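Local coordinates for salicylic acid-binding protein 2 (Nicotiana tabacum, PDB 1XKL) that hydrolyses methyl salicylate to salicylate and methanol, a step in the signalling that activates systemic acquired resistance in plants, at residues Thr147-Gly152 and Arg177-Phe182; Tyr204-Glu209 and Phe217-Ile222. One frame throughout, in Å; residues are numbered along the deposited sequence.

Contact 1: Thr147-Gly152 and Arg177-Phe182; sequences TSMFFG and RPSSLF. With STH (2-amino-4H-1,3-benzoxathiin-4-ol), chain E.
Met149, a selenomethionine here, has the most surface buried in this contact, with Phe150 and Pro178 next, and the three sit round a single antiparallel bridge between strand 147-150 and the loop 177-182. The bridge is the hydrogen-bonded pair Met149 and Ser179. Ser179 N reaches Met149 O at 2.6 Å, almost straight and in the carbonyl plane; in return Met149 N gives its hydrogen to Ser179 O at 2.7 Å, from well above that carbonyl's plane. The pairing stays local: a single bridge, between segments whose directions are 138° apart. Ser180 continues it through its side chain: with OG anti to the backbone N, it donates to Thr147 O at 2.8 Å, nearly along the C=O axis, and also accepts from Phe182 N, closing an ST turn just before helix 183-188.

From the bridge the Met149 chain runs extended through chi2, then bends at chi3 (63°), which brings CE to 3.5 Å from Leu181 CD2 as the two chains cross obliquely. Both tips border the bound benzoxathiin: Leu181 CD2 is 3.4 Å from O8 of the ligand, while Phe151 brings CZ to 3.6 Å from its C2. At the other end, Phe150 CG is anti to the backbone N and its ring lies alongside Pro178, pointing the same way. Pro178 CD sits 4.3 Å from the Phe150 ring centroid, 28° off the normal, an off-centre CH-pi contact.

Through Met149, Phe151 and Leu181 the two segments line part of the ligand pocket; Ser179 and Met149 also touch Ala13, a salicylate-binding residue. Strand 135-138 pairs with 147-150, and 177-182 links helices 166-175 and 183-188, all inserted between core strands 98-104 and 202-207, consistent with the cap of alpha/beta hydrolases.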
loop_
_atom_site.group_PDB
_atom_site.type_symbol
_atom_site.label_atom_id
_atom_site.label_comp_id
_atom_site.label_asym_id
_atom_site.label_seq_id
_atom_site.Cartn_x
_atom_site.Cartn_y
_atom_site.Cartn_z
ATOM N N THR A 147 -8.993 -16.368 20.031
ATOM C CA THR A 147 -8.613 -14.966 20.160
ATOM C C THR A 147 -7.096 -14.781 20.113
ATOM O O THR A 147 -6.356 -15.555 20.716
ATOM C CB THR A 147 -9.141 -14.384 21.497
ATOM O OG1 THR A 147 -10.567 -14.496 21.536
ATOM C CG2 THR A 147 -8.749 -12.920 21.644
ATOM N N SER A 148 -6.638 -13.760 19.394
ATOM C CA SER A 148 -5.209 -13.483 19.302
ATOM C C SER A 148 -4.883 -12.282 20.181
ATOM O O SER A 148 -5.731 -11.410 20.389
ATOM C CB SER A 148 -4.796 -13.200 17.847
ATOM O OG SER A 148 -5.416 -12.027 17.343
HETATM N N MSE A 149 -3.664 -12.253 20.712
HETATM C CA MSE A 149 -3.216 -11.162 21.570
HETATM C C MSE A 149 -1.954 -10.549 20.970
HETATM O O MSE A 149 -1.007 -11.265 20.652
HETATM C CB MSE A 149 -2.925 -11.693 22.980
HETATM C CG MSE A 149 -2.424 -10.648 23.960
HETATM SE SE MSE A 149 -2.123 -11.389 25.745
HETATM C CE MSE A 149 -0.724 -12.648 25.286
ATOM N N PHE A 150 -1.947 -9.232 20.805
ATOM C CA PHE A 150 -0.793 -8.551 20.223
ATOM C C PHE A 150 -0.445 -7.304 21.012
ATOM O O PHE A 150 -1.156 -6.298 20.951
ATOM C CB PHE A 150 -1.083 -8.191 18.759
ATOM C CG PHE A 150 0.085 -7.569 18.030
ATOM C CD1 PHE A 150 1.377 -8.042 18.220
ATOM C CD2 PHE A 150 -0.119 -6.533 17.123
ATOM C CE1 PHE A 150 2.454 -7.493 17.517
ATOM C CE2 PHE A 150 0.952 -5.977 16.413
ATOM C CZ PHE A 150 2.237 -6.460 16.614
ATOM N N PHE A 151 0.646 -7.375 21.770
ATOM C CA PHE A 151 1.084 -6.243 22.580
ATOM C C PHE A 151 1.307 -5.002 21.720
ATOM O O PHE A 151 1.826 -5.090 20.609
ATOM C CB PHE A 151 2.386 -6.579 23.323
ATOM C CG PHE A 151 2.270 -7.735 24.276
ATOM C CD1 PHE A 151 1.047 -8.042 24.871
ATOM C CD2 PHE A 151 3.386 -8.495 24.607
ATOM C CE1 PHE A 151 0.941 -9.089 25.784
ATOM C CE2 PHE A 151 3.291 -9.545 25.519
ATOM C CZ PHE A 151 2.062 -9.844 26.110
ATOM N N GLY A 152 0.896 -3.852 22.241
ATOM C CA GLY A 152 1.077 -2.606 21.525
ATOM C C GLY A 152 2.306 -1.913 22.084
ATOM O O GLY A 152 2.817 -2.323 23.129
ATOM N N ARG A 177 5.321 -10.116 17.920
ATOM C CA ARG A 177 4.337 -10.630 16.989
ATOM C C ARG A 177 3.086 -11.033 17.757
ATOM O O ARG A 177 3.118 -11.197 18.980
ATOM C CB ARG A 177 4.899 -11.841 16.240
ATOM C CG ARG A 177 6.103 -11.535 15.340
ATOM C CD ARG A 177 6.695 -12.822 14.785
ATOM N NE ARG A 177 5.744 -13.522 13.928
ATOM C CZ ARG A 177 5.920 -14.751 13.458
ATOM N NH1 ARG A 177 7.015 -15.433 13.761
ATOM N NH2 ARG A 177 5.000 -15.306 12.682
ATOM N N PRO A 178 1.959 -11.191 17.052
ATOM C CA PRO A 178 0.736 -11.584 17.757
ATOM C C PRO A 178 0.805 -13.013 18.278
ATOM O O PRO A 178 1.439 -13.868 17.669
ATOM C CB PRO A 178 -0.354 -11.402 16.697
ATOM C CG PRO A 178 0.388 -11.606 15.393
ATOM C CD PRO A 178 1.695 -10.891 15.632
ATOM N N SER A 179 0.194 -13.270 19.429
ATOM C CA SER A 179 0.174 -14.629 19.943
ATOM C C SER A 179 -1.222 -14.899 20.500
ATOM O O SER A 179 -2.209 -14.414 19.940
ATOM C CB SER A 179 1.273 -14.863 21.003
ATOM O OG SER A 179 0.957 -14.330 22.271
ATOM N N SER A 180 -1.320 -15.639 21.596
ATOM C CA SER A 180 -2.630 -15.964 22.154
ATOM C C SER A 180 -2.434 -16.533 23.545
ATOM O O SER A 180 -1.356 -17.025 23.859
ATOM C CB SER A 180 -3.308 -17.001 21.242
ATOM O OG SER A 180 -4.564 -17.434 21.734
ATOM N N LEU A 181 -3.458 -16.436 24.388
ATOM C CA LEU A 181 -3.371 -17.001 25.732
ATOM C C LEU A 181 -3.992 -18.386 25.653
ATOM O O LEU A 181 -3.940 -19.154 26.609
ATOM C CB LEU A 181 -4.141 -16.147 26.743
ATOM C CG LEU A 181 -3.582 -14.759 27.051
ATOM C CD1 LEU A 181 -4.460 -14.050 28.075
ATOM C CD2 LEU A 181 -2.163 -14.898 27.579
ATOM N N PHE A 182 -4.583 -18.688 24.495
ATOM C CA PHE A 182 -5.226 -19.979 24.256
ATOM C C PHE A 182 -6.261 -20.331 25.333
ATOM O O PHE A 182 -6.390 -21.489 25.728
ATOM C CB PHE A 182 -4.154 -21.071 24.164
ATOM C CG PHE A 182 -3.170 -20.849 23.046
ATOM C CD1 PHE A 182 -3.521 -21.125 21.725
ATOM C CD2 PHE A 182 -1.922 -20.289 23.305
ATOM C CE1 PHE A 182 -2.643 -20.839 20.675
ATOM C CE2 PHE A 182 -1.039 -19.998 22.266
ATOM C CZ PHE A 182 -1.400 -20.272 20.948
HETATM C C8 STH E . 1.968 -13.229 28.545
HETATM O O8 STH E . 1.030 -14.186 28.311
HETATM C C1 STH E . 1.646 -11.980 29.295
HETATM C C2 STH E . 2.706 -10.965 29.516
HETATM C C3 STH E . 2.394 -9.773 30.231
HETATM C C4 STH E . 1.067 -9.543 30.710
HETATM C C5 STH E . 0.038 -10.512 30.495
HETATM C C6 STH E . 0.318 -11.702 29.790
HETATM C C7 STH E . 4.424 -12.470 28.667
HETATM O O2 STH E . 4.035 -11.165 29.062
HETATM N N7 STH E . 5.461 -12.343 27.753
HETATM S S7 STH E . 3.277 -13.443 28.084
#

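Contact 2: Tyr204-Glu209 and Phe217-Ile222; sequences YIVCTE and FQRWQI
A strand-to-helix contact within a beta-alpha-beta unit joins strand 202-207 of the central parallel sheet to helix 215-225, which packs on it nearly antiparallel (158° between the segment axes, 9.0 Å apart at closest approach). The apolar part is made by Ile222, whose CD1 lies 3.7 Å from Val206 CG2 and 3.8 Å from Tyr204 CB. Beside it, the Arg219 chain bends at chi2 and chi3 and lays one face of its guanidinium over the Val206 methyls, while NH2 forms salt bridges with Glu215 and Glu232.

Gln218 supplies the polar part. Extended beyond CG, its chain crosses that of Tyr204 at about a right angle, the amide tilted 37° from the ring plane, with OE1 in plane at the ring edge. That oxygen accepts from Cys207 N at 3.0 Å, on a lone pair in the amide plane; NE2 makes a hydrogen bond to Ile213 O and a weak one to Cys207 O. Tyr204 OH and Gln221 NE2 share Ala106 O as acceptor, and Gln221 OE1 accepts from Met108 N.

The buried Gln218 amide thus bonds the main chain of Cys207. Since Gln218 also touches Asp210, the charge-relay acid, this grip probably helps to position the turn that carries it.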
loop_
_atom_site.group_PDB
_atom_site.type_symbol
_atom_site.label_atom_id
_atom_site.label_comp_id
_atom_site.label_asym_id
_atom_site.label_seq_id
_atom_site.Cartn_x
_atom_site.Cartn_y
_atom_site.Cartn_z
ATOM N N TYR A 204 10.203 -20.565 41.381
ATOM C CA TYR A 204 9.598 -19.351 40.862
ATOM C C TYR A 204 10.472 -18.137 41.160
ATOM O O TYR A 204 10.809 -17.871 42.318
ATOM C CB TYR A 204 8.194 -19.150 41.459
ATOM C CG TYR A 204 7.343 -18.203 40.645
ATOM C CD1 TYR A 204 7.630 -16.842 40.605
ATOM C CD2 TYR A 204 6.279 -18.675 39.872
ATOM C CE1 TYR A 204 6.886 -15.975 39.816
ATOM C CE2 TYR A 204 5.521 -17.812 39.076
ATOM C CZ TYR A 204 5.828 -16.468 39.052
ATOM O OH TYR A 204 5.091 -15.594 38.288
ATOM N N ILE A 205 10.867 -17.422 40.108
ATOM C CA ILE A 205 11.683 -16.226 40.278
ATOM C C ILE A 205 10.755 -15.040 40.132
ATOM O O ILE A 205 10.187 -14.798 39.064
ATOM C CB ILE A 205 12.840 -16.127 39.220
ATOM C CG1 ILE A 205 13.753 -17.346 39.317
ATOM C CG2 ILE A 205 13.665 -14.878 39.468
ATOM C CD1 ILE A 205 14.975 -17.298 38.390
ATOM N N VAL A 206 10.583 -14.320 41.232
ATOM C CA VAL A 206 9.710 -13.156 41.281
ATOM C C VAL A 206 10.425 -11.877 40.884
ATOM O O VAL A 206 11.549 -11.628 41.322
ATOM C CB VAL A 206 9.158 -12.936 42.709
ATOM C CG1 VAL A 206 8.326 -11.661 42.748
ATOM C CG2 VAL A 206 8.334 -14.137 43.140
ATOM N N CYS A 207 9.754 -11.066 40.070
ATOM C CA CYS A 207 10.288 -9.786 39.628
ATOM C C CYS A 207 9.426 -8.709 40.288
ATOM O O CYS A 207 8.362 -8.338 39.783
ATOM C CB CYS A 207 10.242 -9.697 38.094
ATOM S SG CYS A 207 11.275 -10.964 37.288
ATOM N N THR A 208 9.910 -8.234 41.440
ATOM C CA THR A 208 9.229 -7.241 42.272
ATOM C C THR A 208 8.665 -6.019 41.568
ATOM O O THR A 208 7.646 -5.480 41.994
ATOM C CB THR A 208 10.151 -6.736 43.433
ATOM O OG1 THR A 208 11.144 -5.843 42.916
ATOM C CG2 THR A 208 10.845 -7.904 44.118
ATOM N N GLU A 209 9.303 -5.575 40.493
ATOM C CA GLU A 209 8.822 -4.387 39.798
ATOM C C GLU A 209 8.007 -4.678 38.549
ATOM O O GLU A 209 7.722 -3.778 37.762
ATOM C CB GLU A 209 10.004 -3.489 39.445
ATOM C CG GLU A 209 10.802 -3.058 40.657
ATOM C CD GLU A 209 9.943 -2.341 41.676
ATOM O OE1 GLU A 209 9.289 -1.345 41.300
ATOM O OE2 GLU A 209 9.917 -2.773 42.850
ATOM N N PHE A 217 0.349 -10.960 41.995
ATOM C CA PHE A 217 -0.173 -12.160 41.350
ATOM C C PHE A 217 0.894 -13.247 41.308
ATOM O O PHE A 217 0.586 -14.437 41.359
ATOM C CB PHE A 217 -0.660 -11.868 39.930
ATOM C CG PHE A 217 -1.287 -13.056 39.266
ATOM C CD1 PHE A 217 -2.566 -13.476 39.622
ATOM C CD2 PHE A 217 -0.571 -13.803 38.338
ATOM C CE1 PHE A 217 -3.118 -14.627 39.064
ATOM C CE2 PHE A 217 -1.114 -14.950 37.777
ATOM C CZ PHE A 217 -2.389 -15.369 38.140
ATOM N N GLN A 218 2.150 -12.834 41.193
ATOM C CA GLN A 218 3.238 -13.787 41.177
ATOM C C GLN A 218 3.274 -14.486 42.540
ATOM O O GLN A 218 3.353 -15.714 42.617
ATOM C CB GLN A 218 4.567 -13.074 40.903
ATOM C CG GLN A 218 4.718 -12.525 39.485
ATOM C CD GLN A 218 6.073 -11.878 39.269
ATOM O OE1 GLN A 218 7.098 -12.432 39.655
ATOM N NE2 GLN A 218 6.084 -10.710 38.649
ATOM N N ARG A 219 3.200 -13.708 43.619
ATOM C CA ARG A 219 3.213 -14.293 44.963
ATOM C C ARG A 219 1.931 -15.089 45.190
ATOM O O ARG A 219 1.916 -16.053 45.954
ATOM C CB ARG A 219 3.347 -13.198 46.027
ATOM C CG ARG A 219 4.368 -12.125 45.675
ATOM C CD ARG A 219 5.312 -11.797 46.823
ATOM N NE ARG A 219 6.410 -12.764 46.936
ATOM C CZ ARG A 219 7.698 -12.451 46.810
ATOM N NH1 ARG A 219 8.624 -13.391 46.931
ATOM N NH2 ARG A 219 8.056 -11.196 46.561
ATOM N N TRP A 220 0.858 -14.686 44.514
ATOM C CA TRP A 220 -0.412 -15.381 44.638
ATOM C C TRP A 220 -0.268 -16.806 44.118
ATOM O O TRP A 220 -0.780 -17.750 44.716
ATOM C CB TRP A 220 -1.501 -14.667 43.844
ATOM C CG TRP A 220 -2.827 -15.326 43.988
ATOM C CD1 TRP A 220 -3.755 -15.106 44.972
ATOM C CD2 TRP A 220 -3.351 -16.382 43.174
ATOM N NE1 TRP A 220 -4.817 -15.964 44.822
ATOM C CE2 TRP A 220 -4.596 -16.758 43.728
ATOM C CE3 TRP A 220 -2.888 -17.050 42.035
ATOM C CZ2 TRP A 220 -5.383 -17.773 43.179
ATOM C CZ3 TRP A 220 -3.670 -18.062 41.486
ATOM C CH2 TRP A 220 -4.906 -18.413 42.060
ATOM N N GLN A 221 0.428 -16.960 42.996
ATOM C CA GLN A 221 0.625 -18.284 42.414
ATOM C C GLN A 221 1.518 -19.143 43.282
ATOM O O GLN A 221 1.304 -20.346 43.404
ATOM C CB GLN A 221 1.250 -18.177 41.027
ATOM C CG GLN A 221 0.465 -17.345 40.044
ATOM C CD GLN A 221 1.142 -17.311 38.698
ATOM O OE1 GLN A 221 0.987 -18.223 37.890
ATOM N NE2 GLN A 221 1.916 -16.267 38.458
ATOM N N ILE A 222 2.540 -18.533 43.867
ATOM C CA ILE A 222 3.451 -19.276 44.730
ATOM C C ILE A 222 2.668 -19.786 45.945
ATOM O O ILE A 222 2.761 -20.959 46.309
ATOM C CB ILE A 222 4.615 -18.379 45.188
ATOM C CG1 ILE A 222 5.507 -18.065 43.980
ATOM C CG2 ILE A 222 5.415 -19.067 46.296
ATOM C CD1 ILE A 222 6.688 -17.193 44.304
#

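Overall arrangement
Both contacts are largely buried, yet they belong to different parts of the alpha/beta hydrolase fold and share no secondary-structure element. Contact 2 lies in the core sheet-and-helix framework, contact 1 beside the ligand in the cap-like region of short strands and helices; their centres are 22 Å apart and their nearest atoms about 10 Å. In contact 1 main chains bond directly, and Met149 and Leu181 reach the ligand, whereas in contact 2 a glutamine side chain bridges helix to strand, with hydrophobic packing alongside. One borders the bound molecule itself; the other touches the catalytic acid, Asp210, through Gln218. They follow one another along the chain, without interleaving.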